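Local coordinates for designed helical repeat protein (Synthetic construct, PDB 5CWF) that has no known natural function and was designed computationally to explore the range of repeat-protein structures, at residues Asp3-Ala15 / Ala51-Ala65. Numbering follows the deposited sequence.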
loop_
_atom_site.group_PDB
_atom_site.type_symbol
_atom_site.label_atom_id
_atom_site.label_comp_id
_atom_site.label_asym_id
_atom_site.label_seq_id
_atom_site.Cartn_x
_atom_site.Cartn_y
_atom_site.Cartn_z
ATOM N N ASP A 3 -0.051 17.884 10.631
ATOM C CA ASP A 3 1.077 18.644 10.110
ATOM C C ASP A 3 2.176 17.730 9.567
ATOM O O ASP A 3 2.868 18.096 8.617
ATOM C CB ASP A 3 1.654 19.556 11.197
ATOM C CG ASP A 3 0.674 20.618 11.651
ATOM O OD1 ASP A 3 -0.244 20.955 10.873
ATOM O OD2 ASP A 3 0.822 21.114 12.788
ATOM N N GLU A 4 2.349 16.550 10.160
ATOM C CA GLU A 4 3.303 15.590 9.613
ATOM C C GLU A 4 2.798 15.065 8.271
ATOM O O GLU A 4 3.587 14.838 7.352
ATOM C CB GLU A 4 3.562 14.435 10.579
ATOM C CG GLU A 4 4.802 13.625 10.186
ATOM C CD GLU A 4 5.059 12.435 11.089
ATOM O OE1 GLU A 4 4.464 12.377 12.186
ATOM O OE2 GLU A 4 5.856 11.553 10.697
ATOM N N MET A 5 1.485 14.900 8.147
ATOM C CA MET A 5 0.906 14.483 6.879
ATOM C C MET A 5 1.075 15.586 5.842
ATOM O O MET A 5 1.434 15.310 4.703
ATOM C CB MET A 5 -0.569 14.126 7.026
ATOM C CG MET A 5 -1.227 13.753 5.712
ATOM S SD MET A 5 -0.517 12.313 4.874
ATOM C CE MET A 5 -0.929 11.080 6.080
ATOM N N LYS A 6 0.832 16.833 6.234
ATOM C CA LYS A 6 0.909 17.936 5.273
ATOM C C LYS A 6 2.308 18.013 4.675
ATOM O O LYS A 6 2.459 18.335 3.489
ATOM C CB LYS A 6 0.539 19.275 5.917
ATOM C CG LYS A 6 -0.961 19.544 6.004
ATOM C CD LYS A 6 -1.254 20.858 6.728
ATOM C CE LYS A 6 -2.739 21.220 6.700
ATOM N NZ LYS A 6 -3.543 20.499 7.726
ATOM N N LYS A 7 3.322 17.733 5.496
ATOM C CA LYS A 7 4.710 17.698 5.024
ATOM C C LYS A 7 4.957 16.574 4.021
ATOM O O LYS A 7 5.613 16.773 2.998
ATOM C CB LYS A 7 5.682 17.542 6.196
ATOM C CG LYS A 7 6.077 18.847 6.882
ATOM C CD LYS A 7 7.015 18.607 8.067
ATOM C CE LYS A 7 8.271 17.833 7.669
ATOM N NZ LYS A 7 9.226 17.667 8.800
ATOM N N VAL A 8 4.451 15.379 4.315
ATOM C CA VAL A 8 4.615 14.262 3.399
ATOM C C VAL A 8 3.903 14.522 2.072
ATOM O O VAL A 8 4.419 14.157 1.013
ATOM C CB VAL A 8 4.081 12.925 3.997
ATOM C CG1 VAL A 8 4.227 11.804 2.999
ATOM C CG2 VAL A 8 4.825 12.557 5.261
ATOM N N MET A 9 2.728 15.139 2.129
ATOM C CA MET A 9 1.950 15.421 0.916
ATOM C C MET A 9 2.627 16.439 0.007
ATOM O O MET A 9 2.591 16.319 -1.224
ATOM C CB MET A 9 0.562 15.949 1.286
ATOM C CG MET A 9 -0.341 14.970 1.997
ATOM S SD MET A 9 -0.603 13.430 1.093
ATOM C CE MET A 9 -1.135 14.081 -0.478
ATOM N N GLU A 10 3.255 17.431 0.622
ATOM C CA GLU A 10 4.020 18.423 -0.120
ATOM C C GLU A 10 5.207 17.734 -0.783
ATOM O O GLU A 10 5.592 18.084 -1.910
ATOM C CB GLU A 10 4.452 19.567 0.806
ATOM C CG GLU A 10 3.279 20.475 1.197
ATOM C CD GLU A 10 3.597 21.435 2.336
ATOM O OE1 GLU A 10 4.655 21.277 2.985
ATOM O OE2 GLU A 10 2.781 22.349 2.583
ATOM N N ALA A 11 5.771 16.732 -0.115
ATOM C CA ALA A 11 6.893 15.984 -0.693
ATOM C C ALA A 11 6.410 15.116 -1.861
ATOM O O ALA A 11 7.135 14.913 -2.850
ATOM C CB ALA A 11 7.567 15.129 0.359
ATOM N N LEU A 12 5.204 14.570 -1.726
ATOM C CA LEU A 12 4.598 13.797 -2.806
ATOM C C LEU A 12 4.358 14.676 -4.017
ATOM O O LEU A 12 4.581 14.243 -5.137
ATOM C CB LEU A 12 3.290 13.163 -2.359
ATOM C CG LEU A 12 3.504 11.916 -1.503
ATOM C CD1 LEU A 12 2.188 11.546 -0.801
ATOM C CD2 LEU A 12 4.017 10.770 -2.348
ATOM N N LYS A 13 3.882 15.895 -3.789
ATOM C CA LYS A 13 3.667 16.835 -4.886
ATOM C C LYS A 13 5.003 17.129 -5.590
ATOM O O LYS A 13 5.057 17.255 -6.816
ATOM C CB LYS A 13 3.018 18.111 -4.362
ATOM C CG LYS A 13 2.570 19.077 -5.433
ATOM C CD LYS A 13 1.815 20.250 -4.825
ATOM C CE LYS A 13 1.254 21.179 -5.883
ATOM N NZ LYS A 13 2.266 22.159 -6.372
ATOM N N LYS A 14 6.079 17.217 -4.821
ATOM C CA LYS A 14 7.409 17.393 -5.404
ATOM C C LYS A 14 7.860 16.162 -6.171
ATOM O O LYS A 14 8.546 16.274 -7.195
ATOM C CB LYS A 14 8.452 17.705 -4.324
ATOM C CG LYS A 14 8.958 19.135 -4.310
ATOM C CD LYS A 14 8.071 20.061 -3.517
ATOM C CE LYS A 14 8.841 21.293 -3.067
ATOM N NZ LYS A 14 8.143 22.008 -1.967
ATOM N N ALA A 15 7.512 14.984 -5.666
ATOM C CA ALA A 15 7.868 13.739 -6.336
ATOM C C ALA A 15 7.167 13.605 -7.692
ATOM O O ALA A 15 7.733 13.057 -8.645
ATOM C CB ALA A 15 7.525 12.546 -5.450
ATOM N N ALA A 51 -5.799 7.703 9.904
ATOM C CA ALA A 51 -4.690 8.631 9.726
ATOM C C ALA A 51 -3.366 7.870 9.769
ATOM O O ALA A 51 -2.439 8.170 9.002
ATOM C CB ALA A 51 -4.728 9.717 10.788
ATOM N N LYS A 52 -3.287 6.877 10.652
ATOM C CA LYS A 52 -2.073 6.066 10.791
ATOM C C LYS A 52 -1.735 5.337 9.497
ATOM O O LYS A 52 -0.604 5.378 9.028
ATOM C CB LYS A 52 -2.234 5.036 11.913
ATOM C CG LYS A 52 -2.227 5.601 13.312
ATOM C CD LYS A 52 -2.750 4.588 14.329
ATOM C CE LYS A 52 -2.036 3.236 14.252
ATOM N NZ LYS A 52 -2.695 2.216 15.130
ATOM N N VAL A 53 -2.724 4.648 8.940
ATOM C CA VAL A 53 -2.542 3.924 7.692
ATOM C C VAL A 53 -2.160 4.883 6.570
ATOM O O VAL A 53 -1.234 4.609 5.801
ATOM C CB VAL A 53 -3.821 3.139 7.302
ATOM C CG1 VAL A 53 -3.664 2.433 5.949
ATOM C CG2 VAL A 53 -4.183 2.153 8.390
ATOM N N MET A 54 -2.847 6.025 6.491
ATOM C CA MET A 54 -2.590 6.956 5.403
ATOM C C MET A 54 -1.172 7.519 5.472
ATOM O O MET A 54 -0.536 7.708 4.435
ATOM C CB MET A 54 -3.582 8.117 5.415
ATOM C CG MET A 54 -5.028 7.750 5.133
ATOM S SD MET A 54 -5.268 6.783 3.634
ATOM C CE MET A 54 -5.517 5.154 4.332
ATOM N N LEU A 55 -0.666 7.777 6.678
ATOM C CA LEU A 55 0.701 8.293 6.803
ATOM C C LEU A 55 1.715 7.276 6.340
ATOM O O LEU A 55 2.665 7.608 5.611
ATOM C CB LEU A 55 0.983 8.723 8.239
ATOM C CG LEU A 55 2.352 9.360 8.511
ATOM C CD1 LEU A 55 2.523 10.640 7.695
ATOM C CD2 LEU A 55 2.526 9.653 10.004
ATOM N N ALA A 56 1.522 6.028 6.746
ATOM C CA ALA A 56 2.439 4.975 6.333
ATOM C C ALA A 56 2.432 4.849 4.804
ATOM O O ALA A 56 3.486 4.740 4.184
ATOM C CB ALA A 56 2.065 3.642 6.993
ATOM N N LEU A 57 1.256 4.878 4.191
ATOM C CA LEU A 57 1.164 4.751 2.725
ATOM C C LEU A 57 1.827 5.905 1.979
ATOM O O LEU A 57 2.565 5.685 1.010
ATOM C CB LEU A 57 -0.300 4.665 2.289
ATOM C CG LEU A 57 -1.033 3.372 2.685
ATOM C CD1 LEU A 57 -2.474 3.389 2.199
ATOM C CD2 LEU A 57 -0.285 2.155 2.105
ATOM N N ALA A 58 1.579 7.119 2.449
ATOM C CA ALA A 58 2.169 8.304 1.857
ATOM C C ALA A 58 3.688 8.211 1.904
ATOM O O ALA A 58 4.356 8.455 0.904
ATOM C CB ALA A 58 1.676 9.551 2.585
ATOM N N LYS A 59 4.240 7.824 3.048
ATOM C CA LYS A 59 5.701 7.651 3.148
ATOM C C LYS A 59 6.220 6.554 2.248
ATOM O O LYS A 59 7.335 6.659 1.719
ATOM C CB LYS A 59 6.129 7.332 4.570
ATOM C CG LYS A 59 5.988 8.461 5.555
ATOM C CD LYS A 59 6.247 7.919 6.944
ATOM C CE LYS A 59 6.258 8.987 8.006
ATOM N NZ LYS A 59 6.426 8.326 9.335
ATOM N N ALA A 60 5.434 5.492 2.071
ATOM C CA ALA A 60 5.893 4.363 1.260
ATOM C C ALA A 60 6.011 4.771 -0.201
ATOM O O ALA A 60 6.979 4.420 -0.880
ATOM C CB ALA A 60 4.970 3.198 1.390
ATOM N N VAL A 61 5.035 5.526 -0.677
ATOM C CA VAL A 61 5.047 5.975 -2.062
ATOM C C VAL A 61 6.238 6.902 -2.296
ATOM O O VAL A 61 6.954 6.781 -3.291
ATOM C CB VAL A 61 3.716 6.703 -2.417
ATOM C CG1 VAL A 61 3.749 7.322 -3.828
ATOM C CG2 VAL A 61 2.580 5.730 -2.328
ATOM N N LEU A 62 6.466 7.796 -1.345
ATOM C CA LEU A 62 7.534 8.784 -1.433
ATOM C C LEU A 62 8.904 8.105 -1.463
ATOM O O LEU A 62 9.763 8.461 -2.271
ATOM C CB LEU A 62 7.438 9.755 -0.256
ATOM C CG LEU A 62 8.338 10.982 -0.321
ATOM C CD1 LEU A 62 7.821 11.917 -1.423
ATOM C CD2 LEU A 62 8.404 11.683 1.027
ATOM N N LEU A 63 9.095 7.108 -0.594
ATOM C CA LEU A 63 10.361 6.392 -0.558
ATOM C C LEU A 63 10.580 5.534 -1.793
ATOM O O LEU A 63 11.717 5.425 -2.278
ATOM C CB LEU A 63 10.460 5.497 0.681
ATOM C CG LEU A 63 10.682 6.194 2.009
ATOM C CD1 LEU A 63 10.628 5.160 3.118
ATOM C CD2 LEU A 63 11.995 6.960 2.030
ATOM N N ALA A 64 9.508 4.934 -2.300
ATOM C CA ALA A 64 9.615 4.114 -3.496
ATOM C C ALA A 64 9.952 4.985 -4.693
ATOM O O ALA A 64 10.757 4.604 -5.546
ATOM C CB ALA A 64 8.346 3.351 -3.741
ATOM N N ALA A 65 9.373 6.177 -4.749
ATOM C CA ALA A 65 9.675 7.058 -5.875
ATOM C C ALA A 65 11.159 7.433 -5.840
ATOM O O ALA A 65 11.795 7.598 -6.875
ATOM C CB ALA A 65 8.827 8.299 -5.837
#
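Met5 enters the surface of helix 48-67 as a knob, its side chain lying among Ala51, Met54, Leu55 and Ala58. From CB the chain starts outside close contact with this helix, and CG carries it onward. SD then comes alongside the methyl of Ala58, 4.2 Å from its CB. Two successive bends, chi2 61° and chi3 65°, swing the CE methyl against the backbone, where it lies 3.3 Å from Leu55 CA, close also to Leu55 N and to the CB atoms of Leu55 and Met54. One turn on, Val8 divides its branches: CG2 meets CD1 of Leu55, the two side chains crossing at about a right angle, while CG1 presses on Ala58 CB at 3.4 Å, tighter than usual van der Waals contact.

Leu12 reaches across with both methyls, CD1 lying 4.0 Å from Ala58 CB and CD2 meeting Val61 CG1 at 3.8 Å. Cutting Leu12 back to an alanine removes both methyls and would probably open a gap beside Ala58, Val61 and Leu62. Leu62 answers from the other helix: its CD1 packs on the Ala11 carbonyl group and its CD2 touches Ala11 CB at 3.6 Å.

At the exposed margin, the extended chain of Lys59 brings NZ to 3.5 Å from Glu4 OE2, a long salt bridge whose two side chains cross at about a right angle; Leu55 CD2 lies over one face of the Glu4 carboxylate. The segment axes approach to 9.7 Å and run in the same general direction, inclined by 29°. Met9 and Met54 both touch helix 25-44, the helix that intervenes in sequence. This roughly parallel packing of next-but-one helices, with the intervening helix against both, is characteristic of an alpha-helical repeat architecture.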